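Local coordinates for shikimate 5-dehydrogenase (Thermus thermophilus, PDB 2D5C), which catalyses the reversible NADPH-dependent reduction of 3-dehydroshikimate to shikimate, a step on the way to chorismate and the aromatic amino acids, at residues A[72-76]-A[77-81]; A[166-169]-A[170-173]; A[210-213]-A[214-217]; A[230-233]-A[234-237]. One frame throughout, in Å; residues are numbered along the deposited sequence.

All four contacts are local, made by residues that follow one another along the chain. Contact 4 is the buried one: it lies on helix 229-244, its centre about 8 Å from that of the chain, and brings a glutamine to the bound shikimate. The others lie further out and mix buried with exposed residues. Contacts 1 and 3 share a form, a serine or threonine N-cap opening a helix, contact 1 beside the mixed sheet and contact 3 beside the parallel one, with centres about 32 Å apart. Contact 1 borders the second subunit, whereas contact 2 is a 3-10 turn, between strands 162-163 and 174-177, that carries a salt bridge. Contacts 2 and 3 rely on charged side chains; contact 4 uses amide chemistry within a mostly apolar helix.

Contact 1: A[72-76]-A[77-81]; sequences DWVSP and EAQRI
Val74 sets CG1 trans to its own backbone N (chi1 177°), aiming that methyl at Ala78, and Ser75 tucks its hydroxyl between backbone N and carbonyl carbon (chi1 72°), where it turns back over the first turn of helix 76-81. There Ser75 OG accepts a hydrogen bond from Ala78 N at 3.0 Å. The methyl of Ala78 is touched by two side chains, lying 3.2 Å from Ser75 OG and only 3.4 Å from Val74 CG1, a tight pair for two carbons. The extended chain of Gln79 crosses Val74 at a slant and brings NE2 to Val74 O at 2.9 Å. That bond is nearly straight (169°) and stays in the plane of the glutamine amide, although NE2 stands above the plane of the Val74 carbonyl. Gln79 grips the turn a second time through its backbone, with N donating to Ser75 O at 2.9 Å. One residue on, Arg80 N bonds to Pro76 O, which also receives a hydrogen from a water that accepts in turn from Arg80 NH1. Glu77 lies alongside the ring of Pro76, with OE1 3.3 Å from Pro76 CD, and its other carboxylate oxygen makes a long, weak ion pair with Arg93 of the second subunit. Trp73 packs against Trp73 and Phe95 of that subunit, so the turn stands at the dimer contact. Pairing of Ser75 with Gly96 ties it to strand 93-97. The arrangement is a classic serine N-cap followed by proline, here joining the outermost strand 73-74 of the substrate-binding domain's sheet to a short helix.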
loop_
_atom_site.group_PDB
_atom_site.type_symbol
_atom_site.label_atom_id
_atom_site.label_comp_id
_atom_site.label_asym_id
_atom_site.label_seq_id
_atom_site.Cartn_x
_atom_site.Cartn_y
_atom_site.Cartn_z
ATOM N N ASP A 72 6.258 9.705 0.429
ATOM C CA ASP A 72 6.101 9.728 1.883
ATOM C C ASP A 72 6.934 8.659 2.573
ATOM O O ASP A 72 7.273 8.788 3.742
ATOM C CB ASP A 72 4.639 9.513 2.281
ATOM C CG ASP A 72 3.734 10.616 1.788
ATOM O OD1 ASP A 72 3.181 10.471 0.688
ATOM O OD2 ASP A 72 3.588 11.629 2.503
ATOM N N TRP A 73 7.259 7.601 1.843
ATOM C CA TRP A 73 8.027 6.485 2.399
ATOM C C TRP A 73 8.698 5.766 1.237
ATOM O O TRP A 73 8.097 5.636 0.174
ATOM C CB TRP A 73 7.069 5.516 3.105
ATOM C CG TRP A 73 7.693 4.288 3.738
ATOM C CD1 TRP A 73 8.129 4.164 5.031
ATOM C CD2 TRP A 73 7.899 3.008 3.124
ATOM N NE1 TRP A 73 8.583 2.889 5.256
ATOM C CE2 TRP A 73 8.454 2.157 4.106
ATOM C CE3 TRP A 73 7.667 2.498 1.840
ATOM C CZ2 TRP A 73 8.781 0.821 3.843
ATOM C CZ3 TRP A 73 7.992 1.168 1.575
ATOM C CH2 TRP A 73 8.545 0.343 2.576
ATOM N N VAL A 74 9.939 5.325 1.439
ATOM C CA VAL A 74 10.667 4.579 0.412
ATOM C C VAL A 74 11.148 3.294 1.076
ATOM O O VAL A 74 11.613 3.312 2.221
ATOM C CB VAL A 74 11.871 5.375 -0.142
ATOM C CG1 VAL A 74 12.646 4.525 -1.158
ATOM C CG2 VAL A 74 11.384 6.657 -0.787
ATOM N N SER A 75 10.992 2.166 0.383
ATOM C CA SER A 75 11.402 0.886 0.939
ATOM C C SER A 75 12.903 0.865 1.206
ATOM O O SER A 75 13.672 1.564 0.544
ATOM C CB SER A 75 11.056 -0.261 -0.008
ATOM O OG SER A 75 11.916 -0.257 -1.141
ATOM N N PRO A 76 13.328 0.072 2.195
ATOM C CA PRO A 76 14.758 -0.011 2.518
ATOM C C PRO A 76 15.583 -0.328 1.270
ATOM O O PRO A 76 16.649 0.254 1.052
ATOM C CB PRO A 76 14.811 -1.133 3.550
ATOM C CG PRO A 76 13.476 -1.017 4.249
ATOM C CD PRO A 76 12.540 -0.810 3.074
ATOM N N GLU A 77 15.086 -1.246 0.445
ATOM C CA GLU A 77 15.796 -1.616 -0.779
ATOM C C GLU A 77 15.849 -0.478 -1.785
ATOM O O GLU A 77 16.893 -0.224 -2.390
ATOM C CB GLU A 77 15.148 -2.833 -1.426
ATOM C CG GLU A 77 15.068 -4.019 -0.508
ATOM C CD GLU A 77 13.770 -4.057 0.254
ATOM O OE1 GLU A 77 13.272 -2.973 0.634
ATOM O OE2 GLU A 77 13.257 -5.175 0.475
ATOM N N ALA A 78 14.731 0.217 -1.969
ATOM C CA ALA A 78 14.702 1.307 -2.921
ATOM C C ALA A 78 15.608 2.430 -2.438
ATOM O O ALA A 78 16.153 3.174 -3.245
ATOM C CB ALA A 78 13.274 1.807 -3.121
ATOM N N GLN A 79 15.780 2.546 -1.120
ATOM C CA GLN A 79 16.650 3.590 -0.582
ATOM C C GLN A 79 18.099 3.310 -0.969
ATOM O O GLN A 79 18.820 4.199 -1.419
ATOM C CB GLN A 79 16.542 3.657 0.949
ATOM C CG GLN A 79 15.247 4.284 1.454
ATOM C CD GLN A 79 15.189 4.367 2.974
ATOM O OE1 GLN A 79 16.191 4.665 3.627
ATOM N NE2 GLN A 79 14.011 4.120 3.541
ATOM N N ARG A 80 18.515 2.070 -0.789
ATOM C CA ARG A 80 19.889 1.682 -1.107
ATOM C C ARG A 80 20.125 1.781 -2.608
ATOM O O ARG A 80 21.149 2.282 -3.058
ATOM C CB ARG A 80 20.149 0.256 -0.618
ATOM C CG ARG A 80 19.934 0.058 0.885
ATOM C CD ARG A 80 21.122 0.535 1.714
ATOM N NE ARG A 80 21.492 1.929 1.469
ATOM C CZ ARG A 80 20.976 2.977 2.105
ATOM N NH1 ARG A 80 20.054 2.803 3.043
ATOM N NH2 ARG A 80 21.391 4.204 1.804
ATOM N N ILE A 81 19.161 1.310 -3.393
ATOM C CA ILE A 81 19.286 1.364 -4.842
ATOM C C ILE A 81 19.263 2.808 -5.327
ATOM O O ILE A 81 19.929 3.154 -6.298
ATOM C CB ILE A 81 18.127 0.555 -5.512
ATOM C CG1 ILE A 81 18.271 -0.922 -5.143
ATOM C CG2 ILE A 81 18.133 0.748 -7.025
ATOM C CD1 ILE A 81 17.064 -1.803 -5.519
HETATM O O HOH W 1 17.842 0.636 3.647
#

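Contact 2: A[166-169]-A[170-173]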
loop_
_atom_site.group_PDB
_atom_site.type_symbol
_atom_site.label_atom_id
_atom_site.label_comp_id
_atom_site.label_asym_id
_atom_site.label_seq_id
_atom_site.Cartn_x
_atom_site.Cartn_y
_atom_site.Cartn_z
ATOM N N LEU A 166 36.478 -1.927 -18.297
ATOM C CA LEU A 166 35.675 -2.719 -19.218
ATOM C C LEU A 166 36.245 -4.041 -19.742
ATOM O O LEU A 166 35.483 -4.979 -19.994
ATOM C CB LEU A 166 35.249 -1.853 -20.401
ATOM C CG LEU A 166 34.168 -2.437 -21.309
ATOM C CD1 LEU A 166 32.874 -2.626 -20.527
ATOM C CD2 LEU A 166 33.931 -1.491 -22.480
ATOM N N GLU A 167 37.564 -4.133 -19.893
ATOM C CA GLU A 167 38.156 -5.365 -20.429
ATOM C C GLU A 167 38.011 -6.579 -19.516
ATOM O O GLU A 167 38.217 -7.713 -19.946
ATOM C CB GLU A 167 39.629 -5.154 -20.806
ATOM C CG GLU A 167 40.615 -5.043 -19.652
ATOM C CD GLU A 167 40.930 -3.612 -19.259
ATOM O OE1 GLU A 167 41.907 -3.413 -18.506
ATOM O OE2 GLU A 167 40.204 -2.686 -19.688
ATOM N N LYS A 168 37.633 -6.348 -18.265
ATOM C CA LYS A 168 37.439 -7.452 -17.334
ATOM C C LYS A 168 36.202 -8.247 -17.738
ATOM O O LYS A 168 35.936 -9.312 -17.177
ATOM C CB LYS A 168 37.278 -6.924 -15.912
ATOM C CG LYS A 168 38.593 -6.505 -15.273
ATOM C CD LYS A 168 39.429 -7.720 -14.893
ATOM C CE LYS A 168 38.750 -8.524 -13.791
ATOM N NZ LYS A 168 39.605 -9.646 -13.309
ATOM N N ALA A 169 35.444 -7.734 -18.707
ATOM C CA ALA A 169 34.244 -8.434 -19.160
ATOM C C ALA A 169 34.621 -9.821 -19.702
ATOM O O ALA A 169 33.806 -10.738 -19.699
ATOM C CB ALA A 169 33.526 -7.620 -20.260
ATOM N N ARG A 170 35.858 -9.964 -20.164
ATOM C CA ARG A 170 36.314 -11.248 -20.708
ATOM C C ARG A 170 36.406 -12.314 -19.630
ATOM O O ARG A 170 36.421 -13.511 -19.937
ATOM C CB ARG A 170 37.679 -11.085 -21.388
ATOM C CG ARG A 170 37.634 -10.250 -22.660
ATOM C CD ARG A 170 39.028 -9.950 -23.208
ATOM N NE ARG A 170 39.902 -9.354 -22.198
ATOM C CZ ARG A 170 41.017 -8.685 -22.471
ATOM N NH1 ARG A 170 41.400 -8.513 -23.731
ATOM N NH2 ARG A 170 41.761 -8.195 -21.485
ATOM N N GLU A 171 36.458 -11.884 -18.372
ATOM C CA GLU A 171 36.556 -12.813 -17.250
ATOM C C GLU A 171 35.249 -13.007 -16.487
ATOM O O GLU A 171 35.196 -13.765 -15.519
ATOM C CB GLU A 171 37.638 -12.341 -16.284
ATOM C CG GLU A 171 39.014 -12.289 -16.910
ATOM C CD GLU A 171 39.959 -11.391 -16.147
ATOM O OE1 GLU A 171 40.081 -11.569 -14.918
ATOM O OE2 GLU A 171 40.581 -10.511 -16.780
ATOM N N ALA A 172 34.193 -12.326 -16.911
ATOM C CA ALA A 172 32.905 -12.463 -16.240
ATOM C C ALA A 172 32.202 -13.715 -16.748
ATOM O O ALA A 172 32.462 -14.158 -17.869
ATOM C CB ALA A 172 32.036 -11.241 -16.516
ATOM N N ARG A 173 31.324 -14.279 -15.922
ATOM C CA ARG A 173 30.554 -15.463 -16.303
ATOM C C ARG A 173 29.119 -15.075 -16.609
ATOM O O ARG A 173 28.391 -15.806 -17.285
ATOM C CB ARG A 173 30.588 -16.514 -15.188
ATOM C CG ARG A 173 31.876 -17.303 -15.184
ATOM C CD ARG A 173 31.996 -18.143 -16.459
ATOM N NE ARG A 173 33.388 -18.374 -16.837
ATOM C CZ ARG A 173 34.085 -17.593 -17.659
ATOM N NH1 ARG A 173 33.525 -16.521 -18.204
ATOM N NH2 ARG A 173 35.353 -17.878 -17.929
#
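Lys168 and Glu171 form a local salt bridge, three residues apart on a 3-10 turn at the surface of the nucleotide-binding domain, between strands 162-163 and 174-177. Lys168 NZ comes within 2.6 Å of Glu171 OE1, approaching from above the carboxylate plane (47° out of it). The lysine gets there by doubling back: bends at chi2 (-73°) and chi3 curl the chain so that its CD also lies 3.6 Å from Glu171 OE2, while the glutamate stays extended beyond CG. The backbone below carries the same three-residue spacing, with Glu171 N donating to Lys168 O at 2.9 Å and Ala172 N to Ala169 O at 3.2 Å. In the parallel, Rossmann-type sheet this turn is part of the crossover from the edge strand 162-163 to the central strand 174-177. Its buried face, Ala169 and Ala172, rests on Leu120, and both Lys168 and Glu171 touch Trp143. Replacing Lys168 with a methionine would probably leave the carboxylate of Glu171 without its close cationic mate and free to swing outward. On the outer face Arg170 and Glu167 meet without pairing their charges. One face of the guanidinium lies over Glu167 CB, with Arg170 NH2 3.8 Å from that carbon, and the carboxylate is directed elsewhere, its OE1 5.6 Å from Arg170 NH2. What links the two is Glu167 O, which takes a nearly straight bond from Arg170 N (169°) at 3.3 Å and a weak second one from Arg170 NE.

Contact 3: A[210-213]-A[214-217]. With SO4 (sulfate ion), chain C.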
loop_
_atom_site.group_PDB
_atom_site.type_symbol
_atom_site.label_atom_id
_atom_site.label_comp_id
_atom_site.label_asym_id
_atom_site.label_seq_id
_atom_site.Cartn_x
_atom_site.Cartn_y
_atom_site.Cartn_z
ATOM N N LEU A 210 14.220 -6.205 -29.809
ATOM C CA LEU A 210 14.244 -7.356 -28.901
ATOM C C LEU A 210 15.617 -8.028 -28.939
ATOM O O LEU A 210 16.236 -8.267 -27.898
ATOM C CB LEU A 210 13.158 -8.373 -29.274
ATOM C CG LEU A 210 13.057 -9.620 -28.390
ATOM C CD1 LEU A 210 12.712 -9.211 -26.949
ATOM C CD2 LEU A 210 11.987 -10.569 -28.940
ATOM N N TRP A 211 16.086 -8.350 -30.141
ATOM C CA TRP A 211 17.395 -8.964 -30.292
ATOM C C TRP A 211 18.405 -7.902 -30.663
ATOM O O TRP A 211 18.677 -7.650 -31.832
ATOM C CB TRP A 211 17.345 -10.082 -31.333
ATOM C CG TRP A 211 16.605 -11.250 -30.785
ATOM C CD1 TRP A 211 15.299 -11.577 -31.010
ATOM C CD2 TRP A 211 17.085 -12.175 -29.796
ATOM N NE1 TRP A 211 14.935 -12.642 -30.217
ATOM C CE2 TRP A 211 16.014 -13.028 -29.464
ATOM C CE3 TRP A 211 18.319 -12.357 -29.158
ATOM C CZ2 TRP A 211 16.136 -14.057 -28.520
ATOM C CZ3 TRP A 211 18.442 -13.381 -28.216
ATOM C CH2 TRP A 211 17.354 -14.217 -27.909
ATOM N N THR A 212 18.923 -7.260 -29.625
ATOM C CA THR A 212 19.897 -6.190 -29.726
ATOM C C THR A 212 21.222 -6.678 -30.278
ATOM O O THR A 212 21.475 -7.881 -30.341
ATOM C CB THR A 212 20.147 -5.592 -28.333
ATOM O OG1 THR A 212 20.613 -6.626 -27.462
ATOM C CG2 THR A 212 18.846 -5.027 -27.754
ATOM N N ARG A 213 22.073 -5.741 -30.676
ATOM C CA ARG A 213 23.379 -6.108 -31.184
ATOM C C ARG A 213 24.125 -6.871 -30.081
ATOM O O ARG A 213 24.707 -7.918 -30.334
ATOM C CB ARG A 213 24.173 -4.874 -31.609
ATOM C CG ARG A 213 25.498 -5.250 -32.229
ATOM C CD ARG A 213 26.283 -4.076 -32.808
ATOM N NE ARG A 213 27.593 -4.565 -33.232
ATOM C CZ ARG A 213 28.705 -3.844 -33.276
ATOM N NH1 ARG A 213 28.697 -2.560 -32.934
ATOM N NH2 ARG A 213 29.841 -4.430 -33.624
ATOM N N PHE A 214 24.084 -6.346 -28.853
ATOM C CA PHE A 214 24.730 -6.979 -27.692
ATOM C C PHE A 214 24.319 -8.459 -27.538
ATOM O O PHE A 214 25.165 -9.343 -27.347
ATOM C CB PHE A 214 24.340 -6.195 -26.426
ATOM C CG PHE A 214 24.797 -6.819 -25.126
ATOM C CD1 PHE A 214 26.071 -6.574 -24.626
ATOM C CD2 PHE A 214 23.925 -7.591 -24.373
ATOM C CE1 PHE A 214 26.466 -7.083 -23.383
ATOM C CE2 PHE A 214 24.310 -8.110 -23.121
ATOM C CZ PHE A 214 25.582 -7.851 -22.629
ATOM N N LEU A 215 23.022 -8.729 -27.601
ATOM C CA LEU A 215 22.554 -10.102 -27.435
ATOM C C LEU A 215 22.949 -10.988 -28.605
ATOM O O LEU A 215 23.279 -12.153 -28.415
ATOM C CB LEU A 215 21.034 -10.156 -27.252
ATOM C CG LEU A 215 20.510 -9.749 -25.866
ATOM C CD1 LEU A 215 18.991 -9.777 -25.886
ATOM C CD2 LEU A 215 21.049 -10.699 -24.794
ATOM N N ARG A 216 22.897 -10.440 -29.812
ATOM C CA ARG A 216 23.282 -11.215 -30.984
ATOM C C ARG A 216 24.770 -11.540 -30.905
ATOM O O ARG A 216 25.195 -12.627 -31.278
ATOM C CB ARG A 216 22.953 -10.441 -32.267
ATOM C CG ARG A 216 21.459 -10.357 -32.568
ATOM C CD ARG A 216 21.167 -9.308 -33.646
ATOM N NE ARG A 216 19.753 -9.218 -34.006
ATOM C CZ ARG A 216 19.147 -10.022 -34.883
ATOM N NH1 ARG A 216 19.827 -10.985 -35.489
ATOM N NH2 ARG A 216 17.864 -9.849 -35.177
ATOM N N GLU A 217 25.569 -10.601 -30.407
ATOM C CA GLU A 217 27.000 -10.841 -30.269
ATOM C C GLU A 217 27.237 -11.922 -29.223
ATOM O O GLU A 217 28.063 -12.820 -29.409
ATOM C CB GLU A 217 27.719 -9.567 -29.825
ATOM C CG GLU A 217 27.855 -8.538 -30.917
ATOM C CD GLU A 217 28.409 -7.225 -30.390
ATOM O OE1 GLU A 217 27.945 -6.793 -29.319
ATOM O OE2 GLU A 217 29.296 -6.631 -31.039
HETATM S S SO4 C . 33.127 -3.699 -32.255
HETATM O O1 SO4 C . 32.710 -5.193 -31.777
HETATM O O2 SO4 C . 34.467 -3.508 -31.753
HETATM O O3 SO4 C . 33.053 -3.609 -33.560
HETATM O O4 SO4 C . 32.224 -2.857 -31.520
#
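Arg216 N bonds to Thr212 O and Glu217 N to Arg213 O at 2.8 Å, closing the first turn of helix 213-220. Thr212 caps it: OG1 accepts from Leu215 N at 3.2 Å and is also hydrogen-bonded to Asp204 on strand 201-204, so this buried hydroxyl fastens the helix start to the sheet. Leu215 leans back over the cap, with CG 3.5 Å from Thr212 OG1, and crosses Trp211 at about a right angle, its CB 4.0 Å from Trp211 CE3. Arg216, extended from CG to NE, runs back past the cap and donates from NE to Trp211 O at 2.9 Å; the carbonyl is met from above its plane, and the bond is moderately bent (146°). On the outer side Arg213 places CG trans to its backbone N (chi1 -176°) and stretches out across Glu217 at a slant. Glu217 OE2 sits over a face of the guanidinium, 3.4 Å from Arg213 NH2, so the salt bridge joins charges without an N-H aimed at the oxygen. The edge of the group instead meets a sulfate, probably from the crystallisation liquor, through a weak bond from Arg213 NH2 to O3 at 3.3 Å. The sulfate is bound by Ala193 N as well, and Glu217 OE1 bonds to Ser189. With an alanine in place of Glu217, the guanidinium would probably lose the anion over its face, and Ser189 its carboxylate partner. The cap is thus held by directed bonds, whereas the Arg213 pair is largely electrostatic and probably adaptable at the surface.

Contact 4: A[230-233]-A[234-237]; sequences PMLA and WQGA. With SKM ((3R,4S,5R)-3,4,5-trihydroxycyclohex-1-ene-1-carboxylic acid), chain E.
Leu232 and Gln235 lie side by side on the closely packed face of helix 229-244, both directed at the bound shikimate, while Trp234 occupies the partly exposed flank. On the packed face Gln235 is folded tightly, CG wedged between its backbone N and carbonyl carbon (chi1 67°) and the chain bent again at chi2. This return brings NE2 to Leu232 O at 2.9 Å, in the carbonyl plane and on a lone pair. The same oxygen accepts Gly236 N at 3.2 Å, the ordinary helix bond, so two donors grip it. Leu232 CD1 lies 3.7 Å from Gln235 NE2. The same methyl, Leu232 CD1, is also close to the shikimate ring, 4.1 Å from SKM C4. At the far end of the amide, Gln235 OE1 accepts a hydrogen bond from shikimate O7 at 3.0 Å. Between the two segments the side chain of Trp234 makes no comparable polar bond. It swings away from the helix (chi1 -92°) and only the edge of its indole comes back, CD1 being 3.5 Å from Pro230 O, while the ring side of the residue reaches Glu106 and Pro250. Met231, directed to another side, packs on Leu205 of the NADP site and on Asp100 and Phe104 of helix 100-110. Shikimate is further held by Ser14, Ser16, Thr60, Lys64, Asn85 and Asp100, which places Gln235 among the substrate-binding residues, contributed by helix 229-244. The bond from NE2 to Leu232 O probably fixes the rotation of the amide, so that OE1 faces the substrate and accepts from the O7 hydroxyl.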
loop_
_atom_site.group_PDB
_atom_site.type_symbol
_atom_site.label_atom_id
_atom_site.label_comp_id
_atom_site.label_asym_id
_atom_site.label_seq_id
_atom_site.Cartn_x
_atom_site.Cartn_y
_atom_site.Cartn_z
ATOM N N PRO A 230 11.645 -11.128 -20.027
ATOM C CA PRO A 230 11.336 -11.823 -18.777
ATOM C C PRO A 230 11.417 -10.893 -17.560
ATOM O O PRO A 230 10.558 -10.957 -16.677
ATOM C CB PRO A 230 12.368 -12.944 -18.743
ATOM C CG PRO A 230 12.522 -13.270 -20.217
ATOM C CD PRO A 230 12.621 -11.894 -20.824
ATOM N N MET A 231 12.436 -10.034 -17.503
ATOM C CA MET A 231 12.563 -9.106 -16.372
ATOM C C MET A 231 11.418 -8.095 -16.406
ATOM O O MET A 231 10.861 -7.737 -15.366
ATOM C CB MET A 231 13.893 -8.347 -16.428
ATOM C CG MET A 231 14.103 -7.388 -15.255
ATOM S SD MET A 231 15.718 -6.569 -15.334
ATOM C CE MET A 231 15.521 -5.259 -14.099
ATOM N N LEU A 232 11.066 -7.630 -17.601
ATOM C CA LEU A 232 9.987 -6.657 -17.727
ATOM C C LEU A 232 8.693 -7.239 -17.154
ATOM O O LEU A 232 7.965 -6.570 -16.410
ATOM C CB LEU A 232 9.781 -6.280 -19.201
ATOM C CG LEU A 232 8.693 -5.241 -19.493
ATOM C CD1 LEU A 232 9.033 -3.934 -18.809
ATOM C CD2 LEU A 232 8.575 -5.029 -21.002
ATOM N N ALA A 233 8.425 -8.494 -17.494
ATOM C CA ALA A 233 7.217 -9.186 -17.037
ATOM C C ALA A 233 7.198 -9.439 -15.536
ATOM O O ALA A 233 6.161 -9.275 -14.883
ATOM C CB ALA A 233 7.064 -10.506 -17.770
ATOM N N TRP A 234 8.333 -9.854 -14.985
ATOM C CA TRP A 234 8.396 -10.116 -13.557
ATOM C C TRP A 234 8.338 -8.849 -12.708
ATOM O O TRP A 234 7.630 -8.819 -11.694
ATOM C CB TRP A 234 9.648 -10.930 -13.225
ATOM C CG TRP A 234 9.377 -12.387 -13.247
ATOM C CD1 TRP A 234 9.696 -13.270 -14.238
ATOM C CD2 TRP A 234 8.686 -13.135 -12.246
ATOM N NE1 TRP A 234 9.247 -14.528 -13.912
ATOM C CE2 TRP A 234 8.623 -14.475 -12.694
ATOM C CE3 TRP A 234 8.112 -12.803 -11.009
ATOM C CZ2 TRP A 234 8.012 -15.483 -11.951
ATOM C CZ3 TRP A 234 7.502 -13.804 -10.270
ATOM C CH2 TRP A 234 7.458 -15.133 -10.743
ATOM N N GLN A 235 9.067 -7.804 -13.093
ATOM C CA GLN A 235 8.994 -6.591 -12.290
ATOM C C GLN A 235 7.562 -6.062 -12.322
ATOM O O GLN A 235 7.074 -5.491 -11.336
ATOM C CB GLN A 235 10.004 -5.533 -12.768
ATOM C CG GLN A 235 9.766 -4.915 -14.156
ATOM C CD GLN A 235 8.649 -3.887 -14.188
ATOM O OE1 GLN A 235 8.505 -3.067 -13.270
ATOM N NE2 GLN A 235 7.862 -3.903 -15.265
ATOM N N GLY A 236 6.876 -6.287 -13.450
ATOM C CA GLY A 236 5.499 -5.843 -13.582
ATOM C C GLY A 236 4.549 -6.670 -12.725
ATOM O O GLY A 236 3.691 -6.108 -12.036
ATOM N N ALA A 237 4.676 -7.993 -12.762
ATOM C CA ALA A 237 3.807 -8.859 -11.962
ATOM C C ALA A 237 3.989 -8.550 -10.482
ATOM O O ALA A 237 3.026 -8.508 -9.712
ATOM C CB ALA A 237 4.130 -10.331 -12.217
HETATM O O12 SKM E . 10.916 -0.621 -14.003
HETATM C C8 SKM E . 10.166 -0.718 -15.223
HETATM C C6 SKM E . 8.910 0.191 -15.133
HETATM O O7 SKM E . 8.112 -0.227 -14.027
HETATM C C5 SKM E . 8.065 0.111 -16.431
HETATM C C4 SKM E . 8.917 0.041 -17.699
HETATM C C1 SKM E . 8.223 0.187 -19.005
HETATM O O2 SKM E . 6.891 0.381 -19.034
HETATM O O3 SKM E . 8.849 0.136 -20.055
HETATM C C10 SKM E . 10.241 -0.144 -17.692
HETATM C C9 SKM E . 11.061 -0.296 -16.428
HETATM O O11 SKM E . 11.690 0.963 -16.139
#